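Local coordinates for epimerase domain-containing protein (Bacillus cereus HuA2-4, PDB 6ZLK) that interconverts UDP-glucuronic acid and UDP-galacturonic acid by epimerisation at C4 of the sugar, with NAD as bound cofactor, at residues E246-S249 with I250-I254. Numbering follows the deposited sequence.
Sequences EQAS and ILDII. With UGB ((2S,3R,4S,5R,6R)-6-[[[(2R,3S,4R,5R)-5-(2,4-dioxopyrimidin-1-yl)-3,4-dihydroxy-oxolan-2-yl]methoxy-hydroxy-phosphoryl]oxy-hydroxy-phosphoryl]oxy-3,4,5-trihydroxy-oxane-2-carboxylic acid), chain G.
Ser249 and Asp252 grip each other where a short strand turns straight into a helix. A chi1 of 70° tucks the serine OG in between its main-chain N and C and points it forward to the open N-terminal end of the helix, where it accepts from Asp252 N at 3.0 Å; that bond is somewhat bent. The aspartate returns the favour: with chi1 at -69° its carboxylate swings to the side of its own main-chain N, opposite the carbonyl carbon, and reaches back to the serine's main chain. Ser249 N gives Asp252 OD2 a 2.9 Å bond that is practically straight (178°), yet it arrives from well above the carboxylate plane. Ser249 is thus held at three points, OG, N and O, since its carbonyl also takes the first helical bond, from Ile253 N to Ser249 O at 3.0 Å. A carboxylate at a helix N-terminus would be expected to be stabilised in its charged form by the helix dipole.

On the buried flank, Ile253 runs its CG1 branch past the serine carbonyl and sets CD1 against the methyl of Ala248, with Ala248 CB and Ile253 CD1 4.0 Å apart. Leu299 and Leu303 of helix 299-313 cover Ile253, and Leu299 also touches Ala248. Ile250 faces elsewhere: its CG1 branch extends to the ribose of the bound nucleotide sugar, putting Ile250 CD1 3.3 Å from O4D of UGB, while Ile250 CG2 lies 4.1 Å from the uracil O2. Backbone bonding of Ala248 with Arg213 joins the strand antiparallel to 212-217, and Arg213 NE itself bonds UGB. The reciprocal Ser249–Asp252 pair is a capping box, here opening helix 250-261 beside the uridine end of the UDP-sugar pocket.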
loop_
_atom_site.group_PDB
_atom_site.type_symbol
_atom_site.label_atom_id
_atom_site.label_comp_id
_atom_site.label_asym_id
_atom_site.label_seq_id
_atom_site.Cartn_x
_atom_site.Cartn_y
_atom_site.Cartn_z
ATOM N N GLU A 246 -18.645 -19.081 -13.303
ATOM C CA GLU A 246 -18.089 -19.495 -14.617
ATOM C C GLU A 246 -17.042 -18.474 -15.061
ATOM O O GLU A 246 -17.369 -17.287 -15.139
ATOM C CB GLU A 246 -19.200 -19.584 -15.657
ATOM C CG GLU A 246 -20.182 -20.722 -15.427
ATOM C CD GLU A 246 -21.489 -20.752 -16.229
ATOM O OE1 GLU A 246 -21.738 -19.832 -17.081
ATOM O OE2 GLU A 246 -22.288 -21.716 -15.981
ATOM N N GLN A 247 -15.845 -18.926 -15.370
ATOM C CA GLN A 247 -14.758 -18.069 -15.887
ATOM C C GLN A 247 -14.953 -18.003 -17.393
ATOM O O GLN A 247 -15.426 -18.956 -17.984
ATOM C CB GLN A 247 -13.381 -18.579 -15.465
ATOM C CG GLN A 247 -13.190 -18.615 -13.951
ATOM C CD GLN A 247 -13.890 -19.780 -13.272
ATOM O OE1 GLN A 247 -13.757 -20.924 -13.705
ATOM N NE2 GLN A 247 -14.699 -19.505 -12.244
ATOM N N ALA A 248 -14.613 -16.882 -18.014
ATOM C CA ALA A 248 -14.762 -16.786 -19.474
ATOM C C ALA A 248 -13.773 -15.757 -20.027
ATOM O O ALA A 248 -13.354 -14.841 -19.282
ATOM C CB ALA A 248 -16.176 -16.401 -19.861
ATOM N N SER A 249 -13.496 -15.844 -21.323
ATOM C CA SER A 249 -12.725 -14.784 -22.019
ATOM C C SER A 249 -13.678 -13.657 -22.457
ATOM O O SER A 249 -14.886 -13.880 -22.581
ATOM C CB SER A 249 -11.946 -15.336 -23.165
ATOM O OG SER A 249 -12.825 -15.739 -24.215
ATOM N N ILE A 250 -13.105 -12.537 -22.897
ATOM C CA ILE A 250 -13.899 -11.458 -23.478
ATOM C C ILE A 250 -14.475 -11.930 -24.808
ATOM O O ILE A 250 -15.664 -11.613 -25.100
ATOM C CB ILE A 250 -13.064 -10.186 -23.581
ATOM C CG1 ILE A 250 -12.815 -9.644 -22.181
ATOM C CG2 ILE A 250 -13.688 -9.194 -24.521
ATOM C CD1 ILE A 250 -14.056 -9.072 -21.526
ATOM N N LEU A 251 -13.748 -12.730 -25.569
ATOM C CA LEU A 251 -14.303 -13.254 -26.836
ATOM C C LEU A 251 -15.480 -14.183 -26.541
ATOM O O LEU A 251 -16.469 -14.163 -27.326
ATOM C CB LEU A 251 -13.212 -13.980 -27.603
ATOM C CG LEU A 251 -12.125 -13.080 -28.178
ATOM C CD1 LEU A 251 -11.056 -13.947 -28.807
ATOM C CD2 LEU A 251 -12.662 -12.060 -29.147
ATOM N N ASP A 252 -15.395 -14.989 -25.496
ATOM C CA ASP A 252 -16.477 -15.933 -25.120
ATOM C C ASP A 252 -17.721 -15.105 -24.792
ATOM O O ASP A 252 -18.809 -15.487 -25.240
ATOM C CB ASP A 252 -16.130 -16.758 -23.874
ATOM C CG ASP A 252 -15.037 -17.795 -23.991
ATOM O OD1 ASP A 252 -14.809 -18.222 -25.150
ATOM O OD2 ASP A 252 -14.393 -18.130 -22.899
ATOM N N ILE A 253 -17.560 -14.032 -24.016
ATOM C CA ILE A 253 -18.664 -13.151 -23.571
ATOM C C ILE A 253 -19.321 -12.556 -24.811
ATOM O O ILE A 253 -20.582 -12.517 -24.886
ATOM C CB ILE A 253 -18.129 -12.085 -22.596
ATOM C CG1 ILE A 253 -17.642 -12.695 -21.281
ATOM C CG2 ILE A 253 -19.172 -11.006 -22.351
ATOM C CD1 ILE A 253 -18.666 -13.368 -20.465
ATOM N N ILE A 254 -18.500 -12.005 -25.725
ATOM C CA ILE A 254 -19.046 -11.375 -26.941
ATOM C C ILE A 254 -19.901 -12.424 -27.663
ATOM O O ILE A 254 -20.998 -12.039 -28.096
ATOM C CB ILE A 254 -17.938 -10.786 -27.811
ATOM C CG1 ILE A 254 -17.309 -9.584 -27.120
ATOM C CG2 ILE A 254 -18.498 -10.428 -29.179
ATOM C CD1 ILE A 254 -16.069 -9.057 -27.788
HETATM N N1 UGB G . -12.057 -4.707 -21.576
HETATM C C2 UGB G . -12.201 -4.749 -22.952
HETATM O O2 UGB G . -11.735 -5.641 -23.651
HETATM N N3 UGB G . -12.929 -3.717 -23.471
HETATM C C4 UGB G . -13.498 -2.664 -22.783
HETATM O O4 UGB G . -14.112 -1.802 -23.408
HETATM C C5 UGB G . -13.283 -2.684 -21.363
HETATM C C6 UGB G . -12.580 -3.686 -20.826
HETATM P PA UGB G . -13.667 -5.017 -16.549
HETATM P PB UGB G . -11.576 -5.687 -14.626
HETATM O "O'P" UGB G . -12.629 -1.683 -11.443
HETATM O "O'Q" UGB G . -13.508 -2.469 -9.709
HETATM C "C1'" UGB G . -10.674 -5.290 -12.214
HETATM O O1A UGB G . -14.928 -5.773 -16.779
HETATM O O1B UGB G . -10.904 -4.381 -14.892
HETATM C C1D UGB G . -11.332 -5.809 -20.939
HETATM C "C2'" UGB G . -10.556 -6.346 -11.134
HETATM O "O2'" UGB G . -10.333 -7.618 -11.746
HETATM O O2A UGB G . -13.663 -3.533 -16.563
HETATM O O2B UGB G . -10.996 -6.950 -15.143
HETATM C C2D UGB G . -10.379 -5.307 -19.863
HETATM O O2D UGB G . -9.190 -4.885 -20.502
HETATM C "C3'" UGB G . -11.832 -6.343 -10.320
HETATM O "O3'" UGB G . -11.726 -7.313 -9.269
HETATM O O3A UGB G . -13.077 -5.515 -15.149
HETATM O O3B UGB G . -11.727 -5.784 -13.040
HETATM C C3D UGB G . -10.261 -6.553 -18.980
HETATM O O3D UGB G . -9.273 -7.434 -19.492
HETATM C "C4'" UGB G . -12.115 -4.922 -9.826
HETATM O "O4'" UGB G . -11.018 -4.412 -9.059
HETATM C C4D UGB G . -11.653 -7.194 -19.079
HETATM O O4D UGB G . -12.259 -6.635 -20.271
HETATM C "C5'" UGB G . -12.295 -4.020 -11.049
HETATM O "O5'" UGB G . -11.020 -4.006 -11.695
HETATM C C5D UGB G . -12.560 -6.966 -17.899
HETATM O O5D UGB G . -12.563 -5.559 -17.582
HETATM C "C6'" UGB G . -12.832 -2.620 -10.705
#